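Local coordinates for protein molybdopterin converting factor, subunit 1 (Pyrococcus furiosus, PDB 1VJK) that is probably the small, ubiquitin-like sulfur-carrier subunit (MoaD type) of molybdopterin synthase, acting in molybdenum cofactor biosynthesis, at residues D27-E35 with E44-K52; E56-E64 with G74-E82. All blocks are in the same frame, centred on the assembly; numbering follows the deposited sequence.

Contact 1 (D27-E35 with E44-K52); sequences DEEEIELPE and EEIKKRHEK
Ile-31 lies under the guanidinium of Arg-49, its CG1 3.8 Å from NH1 and set toward the rim of that flat group. Its CG2 packs on CG of Glu-45 at 3.7 Å. The side chains of Ile-31 and Arg-49 run past each other in opposite directions. Deeper in, CD1 of Ile-31 meets CG1 of Ile-46 at 4.0 Å, the two chains crossing at about a right angle, and CD2 of Leu-33 grazes CB of Glu-45. Beside this apolar patch Glu-29 divides its carboxylate between two bases. OE2 takes the NE2 hydrogen of His-50 on its syn side at 2.7 Å, in the plane of the imidazole and nearly straight. OE1 receives NH1 of Arg-49 at 3.0 Å in a salt bridge; the donor stands well above the carboxylate plane, and the two flat groups are turned 73° apart. A second N-H of the guanidinium, NE, points straight at OE2 of Glu-45 over 2.9 Å, on the anti lone pair. Glu-45 reaches it because CG is anti to the backbone N (chi1 177°) and the chain then bends at chi2. One oxygen from each of two glutamates thus lies near the guanidinium plane, which would limit its rotation. OE2 of Glu-29 is also hydrogen-bonded to Tyr-16 OH. Replacing Glu-29 by alanine would probably leave His-50 NE2 without this acceptor, its imidazole less firmly oriented, and Arg-49 with Glu-45 alone of its two carboxylates here. A helix packed across an edge strand, 118° between their directions, with an apolar centre and a charged rim, is the helix-on-sheet layer of the ubiquitin-like beta-grasp fold.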
loop_
_atom_site.group_PDB
_atom_site.type_symbol
_atom_site.label_atom_id
_atom_site.label_comp_id
_atom_site.label_asym_id
_atom_site.label_seq_id
_atom_site.Cartn_x
_atom_site.Cartn_y
_atom_site.Cartn_z
ATOM N N ASP A 27 -10.831 -4.642 -5.485
ATOM C CA ASP A 27 -10.751 -4.878 -4.061
ATOM C C ASP A 27 -9.346 -5.307 -3.670
ATOM O O ASP A 27 -8.895 -5.067 -2.552
ATOM C CB ASP A 27 -11.768 -5.938 -3.633
ATOM C CG ASP A 27 -13.204 -5.442 -3.661
ATOM O OD1 ASP A 27 -13.472 -4.236 -3.892
ATOM O OD2 ASP A 27 -14.145 -6.235 -3.479
ATOM N N GLU A 28 -8.622 -5.905 -4.617
ATOM C CA GLU A 28 -7.273 -6.393 -4.373
ATOM C C GLU A 28 -6.548 -6.505 -5.684
ATOM O O GLU A 28 -7.167 -6.599 -6.750
ATOM C CB GLU A 28 -7.263 -7.725 -3.623
ATOM C CG GLU A 28 -7.891 -8.902 -4.337
ATOM C CD GLU A 28 -7.807 -10.183 -3.526
ATOM O OE1 GLU A 28 -8.259 -10.190 -2.360
ATOM O OE2 GLU A 28 -7.276 -11.183 -4.051
ATOM N N GLU A 29 -5.223 -6.498 -5.616
ATOM C CA GLU A 29 -4.400 -6.631 -6.801
ATOM C C GLU A 29 -3.023 -7.110 -6.436
ATOM O O GLU A 29 -2.506 -6.770 -5.365
ATOM C CB GLU A 29 -4.388 -5.367 -7.724
ATOM C CG GLU A 29 -3.309 -4.354 -7.429
ATOM C CD GLU A 29 -3.391 -3.101 -8.307
ATOM O OE1 GLU A 29 -3.216 -3.159 -9.581
ATOM O OE2 GLU A 29 -3.550 -2.066 -7.678
ATOM N N GLU A 30 -2.438 -7.915 -7.299
ATOM C CA GLU A 30 -1.075 -8.361 -7.152
ATOM C C GLU A 30 -0.152 -7.383 -7.810
ATOM O O GLU A 30 -0.348 -7.031 -8.994
ATOM C CB GLU A 30 -0.888 -9.745 -7.764
ATOM C CG GLU A 30 -1.791 -10.804 -7.171
ATOM C CD GLU A 30 -1.549 -12.183 -7.766
ATOM O OE1 GLU A 30 -1.741 -12.380 -9.014
ATOM O OE2 GLU A 30 -1.169 -13.092 -6.991
ATOM N N ILE A 31 0.884 -6.964 -7.104
ATOM C CA ILE A 31 1.833 -6.020 -7.644
ATOM C C ILE A 31 3.234 -6.607 -7.596
ATOM O O ILE A 31 3.774 -6.915 -6.515
ATOM C CB ILE A 31 1.766 -4.668 -6.892
ATOM C CG1 ILE A 31 0.355 -4.067 -7.029
ATOM C CG2 ILE A 31 2.791 -3.696 -7.515
ATOM C CD1 ILE A 31 0.191 -2.641 -6.569
ATOM N N GLU A 32 3.817 -6.793 -8.768
ATOM C CA GLU A 32 5.190 -7.265 -8.901
ATOM C C GLU A 32 6.135 -6.069 -8.797
ATOM O O GLU A 32 5.959 -5.062 -9.487
ATOM C CB GLU A 32 5.369 -7.987 -10.229
ATOM C CG GLU A 32 4.557 -9.291 -10.344
ATOM C CD GLU A 32 4.756 -10.051 -11.660
ATOM O OE1 GLU A 32 5.696 -9.753 -12.424
ATOM O OE2 GLU A 32 3.986 -11.014 -11.937
ATOM N N LEU A 33 7.123 -6.189 -7.913
ATOM C CA LEU A 33 8.061 -5.127 -7.623
ATOM C C LEU A 33 9.473 -5.643 -7.820
ATOM O O LEU A 33 9.706 -6.836 -7.685
ATOM C CB LEU A 33 7.881 -4.645 -6.169
ATOM C CG LEU A 33 6.536 -4.004 -5.867
ATOM C CD1 LEU A 33 6.382 -3.840 -4.350
ATOM C CD2 LEU A 33 6.476 -2.656 -6.597
ATOM N N PRO A 34 10.429 -4.769 -8.150
ATOM C CA PRO A 34 11.817 -5.200 -8.299
ATOM C C PRO A 34 12.423 -5.651 -6.980
ATOM O O PRO A 34 11.993 -5.236 -5.898
ATOM C CB PRO A 34 12.539 -3.945 -8.825
ATOM C CG PRO A 34 11.506 -3.000 -9.190
ATOM C CD PRO A 34 10.255 -3.330 -8.439
ATOM N N GLU A 35 13.429 -6.508 -7.092
ATOM C CA GLU A 35 14.244 -6.918 -5.970
ATOM C C GLU A 35 14.610 -5.711 -5.097
ATOM O O GLU A 35 14.984 -4.661 -5.608
ATOM C CB GLU A 35 15.511 -7.596 -6.500
ATOM C CG GLU A 35 16.481 -8.059 -5.425
ATOM C CD GLU A 35 17.795 -8.580 -5.987
ATOM O OE1 GLU A 35 17.797 -9.148 -7.107
ATOM O OE2 GLU A 35 18.820 -8.430 -5.294
ATOM N N GLU A 44 4.580 4.284 -4.177
ATOM C CA GLU A 44 4.745 4.961 -5.470
ATOM C C GLU A 44 4.137 4.211 -6.631
ATOM O O GLU A 44 3.590 4.845 -7.560
ATOM C CB GLU A 44 6.211 5.297 -5.724
ATOM C CG GLU A 44 6.753 6.337 -4.741
ATOM C CD GLU A 44 5.887 7.585 -4.630
ATOM O OE1 GLU A 44 5.753 8.308 -5.641
ATOM O OE2 GLU A 44 5.325 7.843 -3.538
ATOM N N GLU A 45 4.210 2.889 -6.605
ATOM C CA GLU A 45 3.624 2.098 -7.671
ATOM C C GLU A 45 2.097 2.154 -7.626
ATOM O O GLU A 45 1.468 2.205 -8.689
ATOM C CB GLU A 45 4.136 0.645 -7.617
ATOM C CG GLU A 45 3.518 -0.298 -8.664
ATOM C CD GLU A 45 3.919 -0.009 -10.106
ATOM O OE1 GLU A 45 4.910 0.707 -10.339
ATOM O OE2 GLU A 45 3.240 -0.518 -11.029
ATOM N N ILE A 46 1.488 2.165 -6.425
ATOM C CA ILE A 46 0.029 2.310 -6.329
ATOM C C ILE A 46 -0.404 3.629 -6.971
ATOM O O ILE A 46 -1.369 3.654 -7.766
ATOM C CB ILE A 46 -0.420 2.204 -4.864
ATOM C CG1 ILE A 46 -0.270 0.743 -4.409
ATOM C CG2 ILE A 46 -1.843 2.676 -4.710
ATOM C CD1 ILE A 46 -0.363 0.556 -2.925
ATOM N N LYS A 47 0.331 4.693 -6.668
ATOM C CA LYS A 47 0.047 6.014 -7.241
ATOM C C LYS A 47 0.228 6.043 -8.766
ATOM O O LYS A 47 -0.533 6.743 -9.473
ATOM C CB LYS A 47 0.918 7.077 -6.580
ATOM C CG LYS A 47 0.620 7.263 -5.138
ATOM C CD LYS A 47 1.613 8.282 -4.545
ATOM C CE LYS A 47 1.372 8.508 -3.091
ATOM N NZ LYS A 47 2.575 9.232 -2.544
ATOM N N LYS A 48 1.204 5.294 -9.271
ATOM C CA LYS A 48 1.445 5.218 -10.702
ATOM C C LYS A 48 0.322 4.465 -11.409
ATOM O O LYS A 48 -0.078 4.839 -12.522
ATOM C CB LYS A 48 2.788 4.530 -10.962
ATOM C CG LYS A 48 3.160 4.420 -12.431
ATOM C CD LYS A 48 4.554 3.812 -12.606
ATOM C CE LYS A 48 4.933 3.788 -14.073
ATOM N NZ LYS A 48 4.096 2.791 -14.822
ATOM N N ARG A 49 -0.184 3.396 -10.798
ATOM C CA ARG A 49 -1.240 2.610 -11.412
ATOM C C ARG A 49 -2.597 3.293 -11.326
ATOM O O ARG A 49 -3.466 3.097 -12.173
ATOM C CB ARG A 49 -1.343 1.261 -10.720
ATOM C CG ARG A 49 -0.200 0.376 -11.001
ATOM C CD ARG A 49 -0.417 -0.989 -10.440
ATOM N NE ARG A 49 0.716 -1.870 -10.758
ATOM C CZ ARG A 49 0.628 -3.194 -10.896
ATOM N NH1 ARG A 49 -0.526 -3.826 -10.711
ATOM N NH2 ARG A 49 1.723 -3.867 -11.170
ATOM N N HIS A 50 -2.794 4.028 -10.241
ATOM C CA HIS A 50 -4.101 4.584 -9.914
ATOM C C HIS A 50 -3.929 6.029 -9.524
ATOM O O HIS A 50 -3.737 6.353 -8.325
ATOM C CB HIS A 50 -4.736 3.808 -8.749
ATOM C CG HIS A 50 -4.741 2.330 -8.950
ATOM N ND1 HIS A 50 -5.386 1.708 -10.009
ATOM C CD2 HIS A 50 -4.149 1.347 -8.239
ATOM C CE1 HIS A 50 -5.199 0.400 -9.916
ATOM N NE2 HIS A 50 -4.467 0.156 -8.847
ATOM N N GLU A 51 -4.024 6.907 -10.521
ATOM C CA GLU A 51 -3.655 8.312 -10.332
ATOM C C GLU A 51 -4.456 9.028 -9.254
ATOM O O GLU A 51 -3.974 10.014 -8.703
ATOM C CB GLU A 51 -3.728 9.079 -11.647
ATOM C CG GLU A 51 -5.111 9.175 -12.257
ATOM C CD GLU A 51 -5.093 9.817 -13.627
ATOM O OE1 GLU A 51 -4.023 10.314 -14.028
ATOM O OE2 GLU A 51 -6.155 9.819 -14.292
ATOM N N LYS A 52 -5.651 8.535 -8.937
ATOM C CA LYS A 52 -6.456 9.184 -7.878
ATOM C C LYS A 52 -5.780 9.087 -6.510
ATOM O O LYS A 52 -6.103 9.867 -5.602
ATOM C CB LYS A 52 -7.877 8.630 -7.830
ATOM C CG LYS A 52 -8.676 8.944 -9.085
ATOM C CD LYS A 52 -10.137 8.571 -8.929
ATOM C CE LYS A 52 -10.467 7.247 -9.634
ATOM N NZ LYS A 52 -11.929 7.136 -10.013
#

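Contact 2 (E56-E64 with G74-E82); sequences EVFGEGYDE and GRYVSWDEE
Trp-79 lays one face of its indole against the side chain of Glu-60, whose CB sits 3.8 Å from the centroid of the five-membered ring, close to the ring normal. With CG anti to the backbone N (chi1 -172°) and an extended chain, Glu-60 runs on across the indole until its carboxylate is stacked on the ring, the planes only 13° apart. There OE2 accepts the backbone N-H of Trp-79 at 2.8 Å in an almost straight bond, so the residue that supplies the ring also fixes the acid lying over it. At the indole edge NE1 donates to O of Gly-59 at 3.0 Å, a bent bond whose donor stands above the carbonyl plane, and CZ2 comes within 3.2 Å of O of Phe-58. Ile-43 and Arg-40 of helix 39-49 also touch the indole.

An aromatic pair closes the other end. Tyr-62 and Tyr-76 point the same way, side by side; CB of Tyr-62 stands 4.0 Å from the centroid of the Tyr-76 ring, over its centre, and the Tyr-62 ring turns its edge to that face in an offset edge-to-face pair with planes at 68°. The Tyr-62 hydroxyl is hydrogen-bonded to O of Val-95. Between the indole contact and the tyrosine pair one water bridges N of Gly-61, at positive phi, to O of Val-77, reinforcing a weak direct bond. Two irregular loops of the beta-grasp fold, flanking strand 69-72 in the chain, are thus joined chiefly through side chains rather than by strand pairing.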
loop_
_atom_site.group_PDB
_atom_site.type_symbol
_atom_site.label_atom_id
_atom_site.label_comp_id
_atom_site.label_asym_id
_atom_site.label_seq_id
_atom_site.Cartn_x
_atom_site.Cartn_y
_atom_site.Cartn_z
ATOM N N GLU A 56 -3.799 11.593 -2.309
ATOM C CA GLU A 56 -4.070 11.028 -0.994
ATOM C C GLU A 56 -2.785 10.970 -0.185
ATOM O O GLU A 56 -1.753 10.493 -0.661
ATOM C CB GLU A 56 -4.670 9.619 -1.121
ATOM C CG GLU A 56 -5.932 9.571 -1.966
ATOM C CD GLU A 56 -7.150 10.120 -1.244
ATOM O OE1 GLU A 56 -7.072 10.323 -0.024
ATOM O OE2 GLU A 56 -8.187 10.380 -1.912
ATOM N N VAL A 57 -2.851 11.419 1.059
ATOM C CA VAL A 57 -1.661 11.425 1.900
ATOM C C VAL A 57 -1.516 10.083 2.623
ATOM O O VAL A 57 -2.405 9.678 3.379
ATOM C CB VAL A 57 -1.694 12.581 2.900
ATOM C CG1 VAL A 57 -0.496 12.533 3.838
ATOM C CG2 VAL A 57 -1.714 13.909 2.148
ATOM N N PHE A 58 -0.418 9.379 2.347
ATOM C CA PHE A 58 -0.108 8.128 3.047
ATOM C C PHE A 58 0.663 8.419 4.314
ATOM O O PHE A 58 1.607 9.210 4.321
ATOM C CB PHE A 58 0.736 7.198 2.160
ATOM C CG PHE A 58 -0.027 6.551 1.021
ATOM C CD1 PHE A 58 -0.230 5.175 1.009
ATOM C CD2 PHE A 58 -0.504 7.311 -0.045
ATOM C CE1 PHE A 58 -0.925 4.556 -0.043
ATOM C CE2 PHE A 58 -1.201 6.703 -1.109
ATOM C CZ PHE A 58 -1.400 5.329 -1.099
ATOM N N GLY A 59 0.262 7.760 5.376
ATOM C CA GLY A 59 0.976 7.859 6.626
ATOM C C GLY A 59 2.056 6.806 6.725
ATOM O O GLY A 59 2.074 5.782 6.008
ATOM N N GLU A 60 2.986 7.069 7.633
ATOM C CA GLU A 60 4.005 6.100 7.965
ATOM C C GLU A 60 3.612 5.459 9.277
ATOM O O GLU A 60 3.462 6.164 10.304
ATOM C CB GLU A 60 5.366 6.769 8.057
ATOM C CG GLU A 60 6.488 5.759 8.212
ATOM C CD GLU A 60 7.876 6.301 7.904
ATOM O OE1 GLU A 60 8.088 7.548 7.936
ATOM O OE2 GLU A 60 8.777 5.471 7.681
ATOM N N GLY A 61 3.447 4.142 9.264
ATOM C CA GLY A 61 2.884 3.422 10.393
ATOM C C GLY A 61 1.471 3.886 10.674
ATOM O O GLY A 61 0.726 4.297 9.764
ATOM N N TYR A 62 1.086 3.857 11.942
ATOM C CA TYR A 62 -0.201 4.378 12.327
ATOM C C TYR A 62 -0.168 5.911 12.318
ATOM O O TYR A 62 0.721 6.531 12.925
ATOM C CB TYR A 62 -0.619 3.863 13.705
ATOM C CG TYR A 62 -1.949 4.422 14.134
ATOM C CD1 TYR A 62 -3.138 3.948 13.570
ATOM C CD2 TYR A 62 -2.035 5.449 15.092
ATOM C CE1 TYR A 62 -4.374 4.473 13.931
ATOM C CE2 TYR A 62 -3.277 5.980 15.461
ATOM C CZ TYR A 62 -4.441 5.477 14.890
ATOM O OH TYR A 62 -5.666 5.990 15.243
ATOM N N ASP A 63 -1.136 6.512 11.629
ATOM C CA ASP A 63 -1.256 7.957 11.554
ATOM C C ASP A 63 -2.689 8.354 11.258
ATOM O O ASP A 63 -3.173 8.175 10.153
ATOM C CB ASP A 63 -0.284 8.507 10.503
ATOM C CG ASP A 63 -0.294 10.019 10.412
ATOM O OD1 ASP A 63 -1.103 10.694 11.105
ATOM O OD2 ASP A 63 0.487 10.613 9.646
ATOM N N GLU A 64 -3.374 8.912 12.257
ATOM C CA GLU A 64 -4.796 9.244 12.104
ATOM C C GLU A 64 -5.024 10.478 11.237
ATOM O O GLU A 64 -6.141 10.701 10.750
ATOM C CB GLU A 64 -5.479 9.407 13.471
ATOM N N GLY A 74 -0.532 -7.609 8.467
ATOM C CA GLY A 74 -1.231 -7.240 9.680
ATOM C C GLY A 74 -0.458 -6.346 10.616
ATOM O O GLY A 74 -0.929 -6.129 11.732
ATOM N N ARG A 75 0.697 -5.820 10.193
ATOM C CA ARG A 75 1.546 -5.017 11.084
ATOM C C ARG A 75 1.845 -3.641 10.522
ATOM O O ARG A 75 2.081 -3.503 9.317
ATOM C CB ARG A 75 2.871 -5.737 11.348
ATOM C CG ARG A 75 2.764 -7.090 12.013
ATOM C CD ARG A 75 4.063 -7.902 11.944
ATOM N NE ARG A 75 5.134 -7.294 12.748
ATOM C CZ ARG A 75 6.167 -6.588 12.260
ATOM N NH1 ARG A 75 6.309 -6.390 10.955
ATOM N NH2 ARG A 75 7.069 -6.082 13.091
ATOM N N TYR A 76 1.831 -2.614 11.356
ATOM C CA TYR A 76 2.313 -1.309 10.944
ATOM C C TYR A 76 3.830 -1.383 10.846
ATOM O O TYR A 76 4.513 -1.988 11.716
ATOM C CB TYR A 76 1.903 -0.217 11.956
ATOM C CG TYR A 76 0.414 0.039 12.022
ATOM C CD1 TYR A 76 -0.272 0.596 10.933
ATOM C CD2 TYR A 76 -0.314 -0.268 13.179
ATOM C CE1 TYR A 76 -1.642 0.834 10.988
ATOM C CE2 TYR A 76 -1.687 -0.042 13.242
ATOM C CZ TYR A 76 -2.346 0.515 12.149
ATOM O OH TYR A 76 -3.712 0.738 12.214
ATOM N N VAL A 77 4.354 -0.783 9.783
ATOM C CA VAL A 77 5.791 -0.814 9.513
ATOM C C VAL A 77 6.266 0.533 8.975
ATOM O O VAL A 77 5.462 1.415 8.640
ATOM C CB VAL A 77 6.173 -1.907 8.484
ATOM C CG1 VAL A 77 5.877 -3.313 9.006
ATOM C CG2 VAL A 77 5.456 -1.651 7.171
ATOM N N SER A 78 7.591 0.678 8.882
ATOM C CA SER A 78 8.165 1.897 8.350
ATOM C C SER A 78 8.101 1.920 6.813
ATOM O O SER A 78 7.897 0.880 6.159
ATOM C CB SER A 78 9.600 2.038 8.817
ATOM O OG SER A 78 10.454 1.330 7.974
ATOM N N TRP A 79 8.291 3.103 6.239
ATOM C CA TRP A 79 8.322 3.195 4.777
ATOM C C TRP A 79 9.529 2.507 4.173
ATOM O O TRP A 79 9.527 2.173 3.004
ATOM C CB TRP A 79 8.281 4.639 4.294
ATOM C CG TRP A 79 6.901 5.277 4.347
ATOM C CD1 TRP A 79 5.710 4.637 4.555
ATOM C CD2 TRP A 79 6.586 6.662 4.179
ATOM N NE1 TRP A 79 4.671 5.542 4.521
ATOM C CE2 TRP A 79 5.180 6.792 4.294
ATOM C CE3 TRP A 79 7.348 7.814 3.942
ATOM C CZ2 TRP A 79 4.526 8.028 4.184
ATOM C CZ3 TRP A 79 6.689 9.051 3.834
ATOM C CH2 TRP A 79 5.294 9.139 3.958
ATOM N N ASP A 80 10.571 2.282 4.962
ATOM C CA ASP A 80 11.757 1.632 4.438
ATOM C C ASP A 80 11.807 0.147 4.708
ATOM O O ASP A 80 12.777 -0.522 4.365
ATOM C CB ASP A 80 13.020 2.372 4.863
ATOM C CG ASP A 80 13.078 3.715 4.238
ATOM O OD1 ASP A 80 13.250 3.751 2.988
ATOM O OD2 ASP A 80 12.882 4.770 4.891
ATOM N N GLU A 81 10.693 -0.388 5.227
ATOM C CA GLU A 81 10.575 -1.825 5.449
ATOM C C GLU A 81 10.677 -2.550 4.114
ATOM O O GLU A 81 9.977 -2.188 3.153
ATOM C CB GLU A 81 9.235 -2.121 6.127
ATOM C CG GLU A 81 8.997 -3.586 6.426
ATOM C CD GLU A 81 9.686 -4.080 7.687
ATOM O OE1 GLU A 81 10.314 -3.271 8.424
ATOM O OE2 GLU A 81 9.606 -5.308 7.933
ATOM N N GLU A 82 11.530 -3.562 4.060
ATOM C CA GLU A 82 11.742 -4.325 2.847
ATOM C C GLU A 82 10.605 -5.332 2.669
ATOM O O GLU A 82 10.277 -6.078 3.596
ATOM C CB GLU A 82 13.159 -4.952 2.835
ATOM C CG GLU A 82 14.220 -3.825 2.712
ATOM C CD GLU A 82 15.622 -4.136 3.240
ATOM O OE1 GLU A 82 15.992 -5.329 3.312
ATOM O OE2 GLU A 82 16.370 -3.153 3.561
HETATM O O HOH W 1 4.003 2.644 6.741
#

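Contact 1 closes before contact 2 opens along the chain, and their centres lie about 16 Å apart on opposite sides of the centre of this small single-chain molecule. The first pairs strand 28-33, one outermost strand of the mixed four-stranded sheet, with helix 39-49; the second joins loops that precede and follow strand 69-72, the other outermost strand, in the chain. Helix 39-49 links them: CE of Lys-47 packs on CE2 of Phe-58 at 3.7 Å, and Ile-43 touches Phe-58 and Trp-79. The helix thus packs on one outer strand through contact 1 and against the loops of contact 2, within a single ThiS-family, ubiquitin-like domain.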